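Local coordinates for protein nuclear RNA export factor 2 (Drosophila melanogaster, PDB 6MRK) that works with Panx, Piwi and Nxt1 in the ovary to silence transposons cotranscriptionally, and may take part in mRNA export from the nucleus, at residues Q2-A11 / H110-Y119; L66-R74 / I98-T106. All coordinates share one frame; numbering follows the deposited sequence.

Contact 1 of 2, residues Q2-A11 / H110-Y119; sequences QKNFLCDTGA and HSLQTDVMHY
Asn4 lies obliquely across Thr114 and turns its side-chain amide onto the neighbouring backbone. Its CG lies beside its own backbone N (chi1 -65°), which brings OD1 toward Thr114 N, and OD1 accepts from that N at 2.9 Å. The donor stands above the amide plane. Thr114 O in turn accepts from Phe5 N. Gln113 gives the matching bond in the other direction: its OE1 accepts from Lys3 N, 3.3 Å away. The N-H meets a lone pair in the carbonyl plane, but the bond is bent (136° at the hydrogen). The Gln2 and Gln113 amide planes are nearly parallel (18°), yet the touch is made by Gln113 OE1 against Gln2 CA (3.1 Å). Val116 N donates to Phe5 O at 3.2 Å. Residues 5-6 thus form a short, weakly bonded parallel strand, outermost in this chain, beside strand 104-119 of the NTF2-like sheet. Phe5 and Asp115 share one face. There the Phe5 and Met117 side chains cross at about a right angle, and SD approaches the ring obliquely, 4.1 Å from CD2, a Met-aromatic contact. Asp115 OD1 makes a salt bridge to a basic side chain, and OD2 a hydrogen bond to a polar one, both of another protein's chain. On the other face Leu6 and Val116 point the same way, with Leu6 CD1 3.6 Å from Val116 CG2. Ala11 CB sits over one face of the Tyr119 ring, 3.9 Å from its centroid, in a CH-pi contact.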
loop_
_atom_site.group_PDB
_atom_site.type_symbol
_atom_site.label_atom_id
_atom_site.label_comp_id
_atom_site.label_asym_id
_atom_site.label_seq_id
_atom_site.Cartn_x
_atom_site.Cartn_y
_atom_site.Cartn_z
ATOM N N GLN A 2 0.851 -8.000 17.569
ATOM C CA GLN A 2 0.115 -6.973 16.740
ATOM C C GLN A 2 0.408 -5.552 17.238
ATOM O O GLN A 2 -0.034 -5.236 18.359
ATOM C CB GLN A 2 -1.391 -7.197 16.822
ATOM C CG GLN A 2 -1.839 -8.524 16.233
ATOM C CD GLN A 2 -3.289 -8.458 15.821
ATOM O OE1 GLN A 2 -4.103 -7.806 16.476
ATOM N NE2 GLN A 2 -3.620 -9.100 14.710
ATOM N N LYS A 3 1.088 -4.721 16.434
ATOM C CA LYS A 3 1.299 -3.279 16.747
ATOM C C LYS A 3 0.707 -2.406 15.634
ATOM O O LYS A 3 0.945 -2.684 14.436
ATOM C CB LYS A 3 2.768 -2.922 16.970
ATOM C CG LYS A 3 2.940 -1.949 18.125
ATOM C CD LYS A 3 4.263 -1.253 18.204
ATOM C CE LYS A 3 5.401 -2.210 18.470
ATOM N NZ LYS A 3 5.207 -3.013 19.698
ATOM N N ASN A 4 -0.045 -1.383 16.038
ATOM C CA ASN A 4 -0.595 -0.342 15.141
ATOM C C ASN A 4 0.297 0.889 15.290
ATOM O O ASN A 4 0.736 1.161 16.405
ATOM C CB ASN A 4 -2.055 -0.015 15.463
ATOM C CG ASN A 4 -2.982 -1.180 15.209
ATOM O OD1 ASN A 4 -2.731 -1.996 14.334
ATOM N ND2 ASN A 4 -4.058 -1.275 15.973
ATOM N N PHE A 5 0.545 1.600 14.199
ATOM C CA PHE A 5 1.239 2.904 14.221
ATOM C C PHE A 5 0.198 4.029 14.080
ATOM O O PHE A 5 -0.810 3.866 13.351
ATOM C CB PHE A 5 2.328 2.920 13.149
ATOM C CG PHE A 5 3.118 4.197 13.149
ATOM C CD1 PHE A 5 3.931 4.512 14.221
ATOM C CD2 PHE A 5 2.999 5.103 12.113
ATOM C CE1 PHE A 5 4.628 5.710 14.248
ATOM C CE2 PHE A 5 3.691 6.303 12.144
ATOM C CZ PHE A 5 4.503 6.607 13.212
ATOM N N LEU A 6 0.415 5.120 14.821
ATOM C CA LEU A 6 -0.405 6.353 14.763
ATOM C C LEU A 6 0.507 7.576 14.658
ATOM O O LEU A 6 1.162 7.919 15.618
ATOM C CB LEU A 6 -1.297 6.439 15.996
ATOM C CG LEU A 6 -2.605 7.189 15.794
ATOM C CD1 LEU A 6 -3.212 6.889 14.436
ATOM C CD2 LEU A 6 -3.580 6.833 16.888
ATOM N N CYS A 7 0.536 8.152 13.467
ATOM C CA CYS A 7 1.007 9.504 13.079
ATOM C C CYS A 7 0.837 10.538 14.200
ATOM O O CYS A 7 1.822 11.144 14.638
ATOM C CB CYS A 7 0.100 9.922 11.929
ATOM S SG CYS A 7 0.925 10.913 10.687
ATOM N N ASP A 8 -0.419 10.753 14.578
ATOM C CA ASP A 8 -0.923 11.853 15.425
ATOM C C ASP A 8 -2.117 11.263 16.164
ATOM O O ASP A 8 -2.866 10.504 15.548
ATOM C CB ASP A 8 -1.318 13.074 14.583
ATOM C CG ASP A 8 -1.955 14.212 15.370
ATOM O OD1 ASP A 8 -2.641 13.933 16.382
ATOM O OD2 ASP A 8 -1.762 15.373 14.972
ATOM N N THR A 9 -2.294 11.618 17.425
ATOM C CA THR A 9 -3.398 11.123 18.271
ATOM C C THR A 9 -4.732 11.739 17.833
ATOM O O THR A 9 -5.749 11.273 18.349
ATOM C CB THR A 9 -3.087 11.431 19.731
ATOM O OG1 THR A 9 -2.733 12.812 19.787
ATOM C CG2 THR A 9 -1.947 10.594 20.259
ATOM N N GLY A 10 -4.724 12.746 16.951
ATOM C CA GLY A 10 -5.937 13.347 16.364
ATOM C C GLY A 10 -6.523 12.449 15.295
ATOM O O GLY A 10 -7.754 12.435 15.105
ATOM N N ALA A 11 -5.661 11.673 14.657
ATOM C CA ALA A 11 -6.006 10.700 13.605
ATOM C C ALA A 11 -6.666 9.453 14.202
ATOM O O ALA A 11 -7.106 8.606 13.416
ATOM C CB ALA A 11 -4.748 10.325 12.864
ATOM N N HIS A 110 -10.432 -8.324 13.605
ATOM C CA HIS A 110 -9.515 -8.627 14.736
ATOM C C HIS A 110 -8.066 -8.742 14.243
ATOM O O HIS A 110 -7.152 -8.617 15.067
ATOM C CB HIS A 110 -9.928 -9.930 15.430
ATOM C CG HIS A 110 -11.089 -9.791 16.356
ATOM N ND1 HIS A 110 -11.386 -10.753 17.312
ATOM C CD2 HIS A 110 -12.025 -8.822 16.482
ATOM C CE1 HIS A 110 -12.455 -10.381 17.987
ATOM N NE2 HIS A 110 -12.871 -9.199 17.493
ATOM N N SER A 111 -7.860 -9.011 12.954
ATOM C CA SER A 111 -6.536 -9.395 12.404
ATOM C C SER A 111 -5.792 -8.155 11.916
ATOM O O SER A 111 -4.613 -8.292 11.550
ATOM C CB SER A 111 -6.685 -10.419 11.310
ATOM O OG SER A 111 -7.041 -9.821 10.072
ATOM N N LEU A 112 -6.451 -6.996 11.940
ATOM C CA LEU A 112 -6.009 -5.827 11.154
ATOM C C LEU A 112 -4.907 -5.085 11.889
ATOM O O LEU A 112 -5.132 -4.708 13.041
ATOM C CB LEU A 112 -7.181 -4.874 10.925
ATOM C CG LEU A 112 -8.299 -5.385 10.022
ATOM C CD1 LEU A 112 -9.316 -4.276 9.829
ATOM C CD2 LEU A 112 -7.772 -5.887 8.676
ATOM N N GLN A 113 -3.815 -4.803 11.182
ATOM C CA GLN A 113 -2.717 -3.945 11.677
ATOM C C GLN A 113 -2.679 -2.681 10.828
ATOM O O GLN A 113 -2.684 -2.795 9.596
ATOM C CB GLN A 113 -1.412 -4.726 11.690
ATOM C CG GLN A 113 -1.396 -5.740 12.821
ATOM C CD GLN A 113 -0.166 -6.609 12.835
ATOM O OE1 GLN A 113 0.683 -6.501 13.721
ATOM N NE2 GLN A 113 -0.078 -7.487 11.849
ATOM N N THR A 114 -2.647 -1.541 11.517
ATOM C CA THR A 114 -2.892 -0.171 11.018
ATOM C C THR A 114 -1.550 0.557 11.003
ATOM O O THR A 114 -0.723 0.334 11.899
ATOM C CB THR A 114 -3.971 0.467 11.904
ATOM O OG1 THR A 114 -5.135 0.361 11.092
ATOM C CG2 THR A 114 -3.711 1.895 12.358
ATOM N N ASP A 115 -1.332 1.409 10.019
ATOM C CA ASP A 115 -0.195 2.361 10.031
ATOM C C ASP A 115 -0.695 3.676 9.449
ATOM O O ASP A 115 -0.828 3.739 8.233
ATOM C CB ASP A 115 1.008 1.853 9.224
ATOM C CG ASP A 115 1.652 0.589 9.764
ATOM O OD1 ASP A 115 1.057 -0.490 9.555
ATOM O OD2 ASP A 115 2.741 0.689 10.390
ATOM N N VAL A 116 -0.983 4.673 10.278
ATOM C CA VAL A 116 -1.308 6.039 9.775
ATOM C C VAL A 116 0.012 6.786 9.646
ATOM O O VAL A 116 0.698 6.905 10.641
ATOM C CB VAL A 116 -2.296 6.793 10.682
ATOM C CG1 VAL A 116 -2.631 8.148 10.086
ATOM C CG2 VAL A 116 -3.568 5.995 10.944
ATOM N N MET A 117 0.361 7.249 8.455
ATOM C CA MET A 117 1.747 7.680 8.160
ATOM C C MET A 117 1.808 9.194 7.965
ATOM O O MET A 117 2.889 9.741 8.204
ATOM C CB MET A 117 2.281 6.985 6.908
ATOM C CG MET A 117 2.153 5.465 6.961
ATOM S SD MET A 117 3.304 4.595 8.075
ATOM C CE MET A 117 4.854 5.425 7.725
ATOM N N HIS A 118 0.723 9.830 7.514
ATOM C CA HIS A 118 0.583 11.308 7.428
ATOM C C HIS A 118 -0.815 11.688 7.878
ATOM O O HIS A 118 -1.733 10.875 7.729
ATOM C CB HIS A 118 0.854 11.830 6.027
ATOM C CG HIS A 118 2.203 11.430 5.548
ATOM N ND1 HIS A 118 2.464 11.115 4.223
ATOM C CD2 HIS A 118 3.356 11.233 6.220
ATOM C CE1 HIS A 118 3.731 10.769 4.098
ATOM N NE2 HIS A 118 4.302 10.842 5.315
ATOM N N TYR A 119 -0.958 12.873 8.443
ATOM C CA TYR A 119 -2.282 13.394 8.825
ATOM C C TYR A 119 -2.199 14.896 9.027
ATOM O O TYR A 119 -1.422 15.321 9.863
ATOM C CB TYR A 119 -2.775 12.694 10.082
ATOM C CG TYR A 119 -4.108 13.194 10.559
ATOM C CD1 TYR A 119 -5.286 12.678 10.064
ATOM C CD2 TYR A 119 -4.187 14.188 11.514
ATOM C CE1 TYR A 119 -6.514 13.122 10.527
ATOM C CE2 TYR A 119 -5.400 14.652 11.985
ATOM C CZ TYR A 119 -6.572 14.112 11.494
ATOM O OH TYR A 119 -7.761 14.576 11.974
#

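Contact 2 of 2, residues L66-R74 / I98-T106; sequences LSKYNRHAR and ILLQLPRVT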
loop_
_atom_site.group_PDB
_atom_site.type_symbol
_atom_site.label_atom_id
_atom_site.label_comp_id
_atom_site.label_asym_id
_atom_site.label_seq_id
_atom_site.Cartn_x
_atom_site.Cartn_y
_atom_site.Cartn_z
ATOM N N LEU A 66 -7.699 -17.296 -7.401
ATOM C CA LEU A 66 -6.673 -16.216 -7.370
ATOM C C LEU A 66 -6.614 -15.472 -8.700
ATOM O O LEU A 66 -6.084 -14.342 -8.715
ATOM C CB LEU A 66 -5.301 -16.821 -7.094
ATOM C CG LEU A 66 -4.926 -16.932 -5.626
ATOM C CD1 LEU A 66 -3.516 -17.440 -5.525
ATOM C CD2 LEU A 66 -5.045 -15.599 -4.902
ATOM N N SER A 67 -7.070 -16.101 -9.781
ATOM C CA SER A 67 -7.118 -15.475 -11.124
ATOM C C SER A 67 -8.095 -14.287 -11.099
ATOM O O SER A 67 -7.924 -13.361 -11.898
ATOM C CB SER A 67 -7.454 -16.487 -12.186
ATOM O OG SER A 67 -8.760 -16.998 -12.009
ATOM N N LYS A 68 -9.068 -14.295 -10.194
ATOM C CA LYS A 68 -10.080 -13.218 -10.086
ATOM C C LYS A 68 -9.365 -11.893 -9.811
ATOM O O LYS A 68 -9.864 -10.844 -10.267
ATOM C CB LYS A 68 -11.085 -13.539 -8.978
ATOM C CG LYS A 68 -11.845 -14.842 -9.153
ATOM C CD LYS A 68 -12.887 -14.805 -10.244
ATOM C CE LYS A 68 -13.558 -16.154 -10.426
ATOM N NZ LYS A 68 -13.964 -16.395 -11.833
ATOM N N TYR A 69 -8.258 -11.953 -9.062
ATOM C CA TYR A 69 -7.386 -10.801 -8.708
ATOM C C TYR A 69 -6.302 -10.653 -9.771
ATOM O O TYR A 69 -6.090 -9.541 -10.273
ATOM C CB TYR A 69 -6.733 -10.987 -7.334
ATOM C CG TYR A 69 -7.728 -11.128 -6.213
ATOM C CD1 TYR A 69 -8.347 -10.015 -5.667
ATOM C CD2 TYR A 69 -8.091 -12.384 -5.736
ATOM C CE1 TYR A 69 -9.289 -10.145 -4.659
ATOM C CE2 TYR A 69 -9.038 -12.529 -4.733
ATOM C CZ TYR A 69 -9.634 -11.403 -4.185
ATOM O OH TYR A 69 -10.549 -11.521 -3.170
ATOM N N ASN A 70 -5.648 -11.766 -10.092
ATOM C CA ASN A 70 -4.484 -11.806 -11.013
ATOM C C ASN A 70 -4.829 -11.205 -12.377
ATOM O O ASN A 70 -3.950 -10.527 -12.964
ATOM C CB ASN A 70 -3.958 -13.224 -11.213
ATOM C CG ASN A 70 -2.761 -13.486 -10.332
ATOM O OD1 ASN A 70 -1.755 -12.782 -10.436
ATOM N ND2 ASN A 70 -2.866 -14.469 -9.452
ATOM N N ARG A 71 -6.030 -11.449 -12.893
ATOM C CA ARG A 71 -6.378 -10.995 -14.267
ATOM C C ARG A 71 -6.256 -9.471 -14.361
ATOM O O ARG A 71 -6.197 -8.968 -15.490
ATOM C CB ARG A 71 -7.775 -11.444 -14.701
ATOM C CG ARG A 71 -8.896 -11.059 -13.749
ATOM C CD ARG A 71 -10.224 -11.114 -14.461
ATOM N NE ARG A 71 -10.468 -12.459 -14.982
ATOM C CZ ARG A 71 -11.497 -13.255 -14.675
ATOM N NH1 ARG A 71 -12.446 -12.871 -13.827
ATOM N NH2 ARG A 71 -11.573 -14.444 -15.246
ATOM N N HIS A 72 -6.199 -8.770 -13.229
ATOM C CA HIS A 72 -6.127 -7.290 -13.157
ATOM C C HIS A 72 -4.802 -6.827 -12.554
ATOM O O HIS A 72 -4.587 -5.589 -12.492
ATOM C CB HIS A 72 -7.255 -6.755 -12.277
ATOM C CG HIS A 72 -8.621 -7.122 -12.740
ATOM N ND1 HIS A 72 -9.157 -6.612 -13.910
ATOM C CD2 HIS A 72 -9.563 -7.916 -12.188
ATOM C CE1 HIS A 72 -10.369 -7.094 -14.072
ATOM N NE2 HIS A 72 -10.642 -7.895 -13.023
ATOM N N ALA A 73 -3.965 -7.757 -12.086
ATOM C CA ALA A 73 -2.812 -7.424 -11.224
ATOM C C ALA A 73 -1.751 -6.725 -12.067
ATOM O O ALA A 73 -1.768 -6.867 -13.291
ATOM C CB ALA A 73 -2.280 -8.644 -10.527
ATOM N N ARG A 74 -0.915 -5.951 -11.394
ATOM C CA ARG A 74 0.135 -5.103 -11.989
ATOM C C ARG A 74 1.455 -5.471 -11.330
ATOM O O ARG A 74 1.471 -5.778 -10.129
ATOM C CB ARG A 74 -0.199 -3.636 -11.738
ATOM C CG ARG A 74 0.539 -2.662 -12.637
ATOM C CD ARG A 74 0.512 -1.272 -12.038
ATOM N NE ARG A 74 1.267 -0.291 -12.811
ATOM C CZ ARG A 74 1.979 0.705 -12.294
ATOM N NH1 ARG A 74 2.067 0.852 -10.984
ATOM N NH2 ARG A 74 2.631 1.539 -13.085
ATOM N N ILE A 98 -13.459 -1.863 -12.018
ATOM C CA ILE A 98 -12.556 -3.015 -11.704
ATOM C C ILE A 98 -13.021 -3.629 -10.387
ATOM O O ILE A 98 -13.071 -4.865 -10.297
ATOM C CB ILE A 98 -11.063 -2.603 -11.643
ATOM C CG1 ILE A 98 -10.524 -2.208 -13.019
ATOM C CG2 ILE A 98 -10.217 -3.713 -11.022
ATOM C CD1 ILE A 98 -10.816 -3.231 -14.109
ATOM N N LEU A 99 -13.335 -2.776 -9.417
ATOM C CA LEU A 99 -13.668 -3.165 -8.028
ATOM C C LEU A 99 -14.915 -4.049 -8.010
ATOM O O LEU A 99 -15.044 -4.856 -7.075
ATOM C CB LEU A 99 -13.889 -1.890 -7.211
ATOM C CG LEU A 99 -12.764 -1.476 -6.258
ATOM C CD1 LEU A 99 -11.391 -1.591 -6.887
ATOM C CD2 LEU A 99 -12.992 -0.065 -5.772
ATOM N N LEU A 100 -15.811 -3.888 -8.983
ATOM C CA LEU A 100 -17.087 -4.643 -9.035
ATOM C C LEU A 100 -16.877 -6.042 -9.613
ATOM O O LEU A 100 -17.827 -6.845 -9.563
ATOM C CB LEU A 100 -18.088 -3.848 -9.874
ATOM C CG LEU A 100 -18.678 -2.626 -9.177
ATOM C CD1 LEU A 100 -19.776 -2.017 -10.015
ATOM C CD2 LEU A 100 -19.232 -2.996 -7.815
ATOM N N GLN A 101 -15.695 -6.310 -10.162
ATOM C CA GLN A 101 -15.348 -7.608 -10.784
ATOM C C GLN A 101 -14.624 -8.498 -9.785
ATOM O O GLN A 101 -14.404 -9.683 -10.111
ATOM C CB GLN A 101 -14.421 -7.397 -11.968
ATOM C CG GLN A 101 -14.947 -6.352 -12.926
ATOM C CD GLN A 101 -14.167 -6.364 -14.209
ATOM O OE1 GLN A 101 -13.635 -5.347 -14.636
ATOM N NE2 GLN A 101 -14.052 -7.530 -14.815
ATOM N N LEU A 102 -14.209 -7.940 -8.651
ATOM C CA LEU A 102 -13.439 -8.704 -7.649
ATOM C C LEU A 102 -14.427 -9.563 -6.877
ATOM O O LEU A 102 -15.633 -9.321 -6.877
ATOM C CB LEU A 102 -12.662 -7.741 -6.755
ATOM C CG LEU A 102 -11.653 -6.859 -7.486
ATOM C CD1 LEU A 102 -10.980 -5.913 -6.509
ATOM C CD2 LEU A 102 -10.614 -7.698 -8.213
ATOM N N PRO A 103 -13.959 -10.669 -6.279
ATOM C CA PRO A 103 -14.849 -11.528 -5.510
ATOM C C PRO A 103 -15.401 -10.851 -4.257
ATOM O O PRO A 103 -14.888 -9.864 -3.813
ATOM C CB PRO A 103 -13.969 -12.719 -5.107
ATOM C CG PRO A 103 -12.550 -12.211 -5.259
ATOM C CD PRO A 103 -12.589 -11.197 -6.383
ATOM N N ARG A 104 -16.441 -11.456 -3.714
ATOM C CA ARG A 104 -16.993 -11.105 -2.395
ATOM C C ARG A 104 -15.973 -11.492 -1.331
ATOM O O ARG A 104 -15.309 -12.540 -1.496
ATOM C CB ARG A 104 -18.301 -11.855 -2.163
ATOM C CG ARG A 104 -19.200 -11.132 -1.183
ATOM C CD ARG A 104 -20.501 -11.851 -1.014
ATOM N NE ARG A 104 -21.118 -11.362 0.203
ATOM C CZ ARG A 104 -22.367 -11.604 0.571
ATOM N NH1 ARG A 104 -23.155 -12.352 -0.185
ATOM N NH2 ARG A 104 -22.825 -11.096 1.701
ATOM N N VAL A 105 -15.865 -10.684 -0.280
ATOM C CA VAL A 105 -14.943 -10.963 0.856
ATOM C C VAL A 105 -15.711 -10.757 2.161
ATOM O O VAL A 105 -16.843 -10.278 2.107
ATOM C CB VAL A 105 -13.671 -10.090 0.791
ATOM C CG1 VAL A 105 -12.896 -10.303 -0.502
ATOM C CG2 VAL A 105 -13.981 -8.613 0.989
ATOM N N THR A 106 -15.102 -11.200 3.254
ATOM C CA THR A 106 -15.384 -10.854 4.667
ATOM C C THR A 106 -14.008 -10.618 5.305
ATOM O O THR A 106 -13.219 -11.565 5.349
ATOM C CB THR A 106 -16.166 -11.987 5.350
ATOM O OG1 THR A 106 -17.465 -12.051 4.757
ATOM C CG2 THR A 106 -16.337 -11.820 6.838
HETATM O O HOH W 1 -12.474 -8.766 -3.232
#
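Tyr69 and His72 both hold CG anti to the carbonyl carbon (chi1 -60° and -59°), and their rings reach the segment 98-106 at separate places. The Tyr69 and Pro103 side chains cross obliquely. Pro103 CD lies over one face of the Tyr69 ring, 4.1 Å from the centroid, in a CH-pi contact. Pro103 CD also touches Lys68 CB at 3.8 Å. The phenol oxygen continues past the proline towards Val105, where Tyr69 OH comes 3.8 Å from Val105 CG1. A water donates to Pro103 O at 2.7 Å and has a weak link to Tyr69 OH. That hydroxyl also has a weak hydrogen bond to Asp134. The contact joins the C-terminal part of helix 59-70 and the turn from Asn70 to Ala73 to the connection between helix 92-99 and strand 104-119, within the NTF2-like domain. Leu102 fills the middle: its CD2 is 4.1 Å from Tyr69 CD1 and the same distance from His72 CD2. Strand 44-49 and helix 12-27 meet Leu102 through Leu47 and Phe26. Ile98 CG2 lies over one face of the His72 ring, 4.2 Å from the centroid, and the neighbouring Arg71 CG over the opposite one, each offset toward the rim. Ile98 CD1 also reaches His72 ND1, at 3.8 Å.

Overall arrangement
Contacts 1 and 2 share strand 104-119, one of the long strands of the NTF2-like sheet. Contact 2 involves the first residues of that strand and, mainly, the connection leading into it. Contact 1 pairs its far part with the short strand 5-6. Their centres are about 26 Å apart, on opposite sides of the chain's centre. Along the chain, contact 2 is nested within the loop that contact 1 closes. Helix 12-27 meets both, through Val15 and Leu19 at contact 1 and Phe26 at contact 2. Contact 1 reaches the other protein's chain through several residues, including Asp115. For contact 2 the one residue within its reach is Arg74, which lies in segment 66-74 but does not touch 98-106.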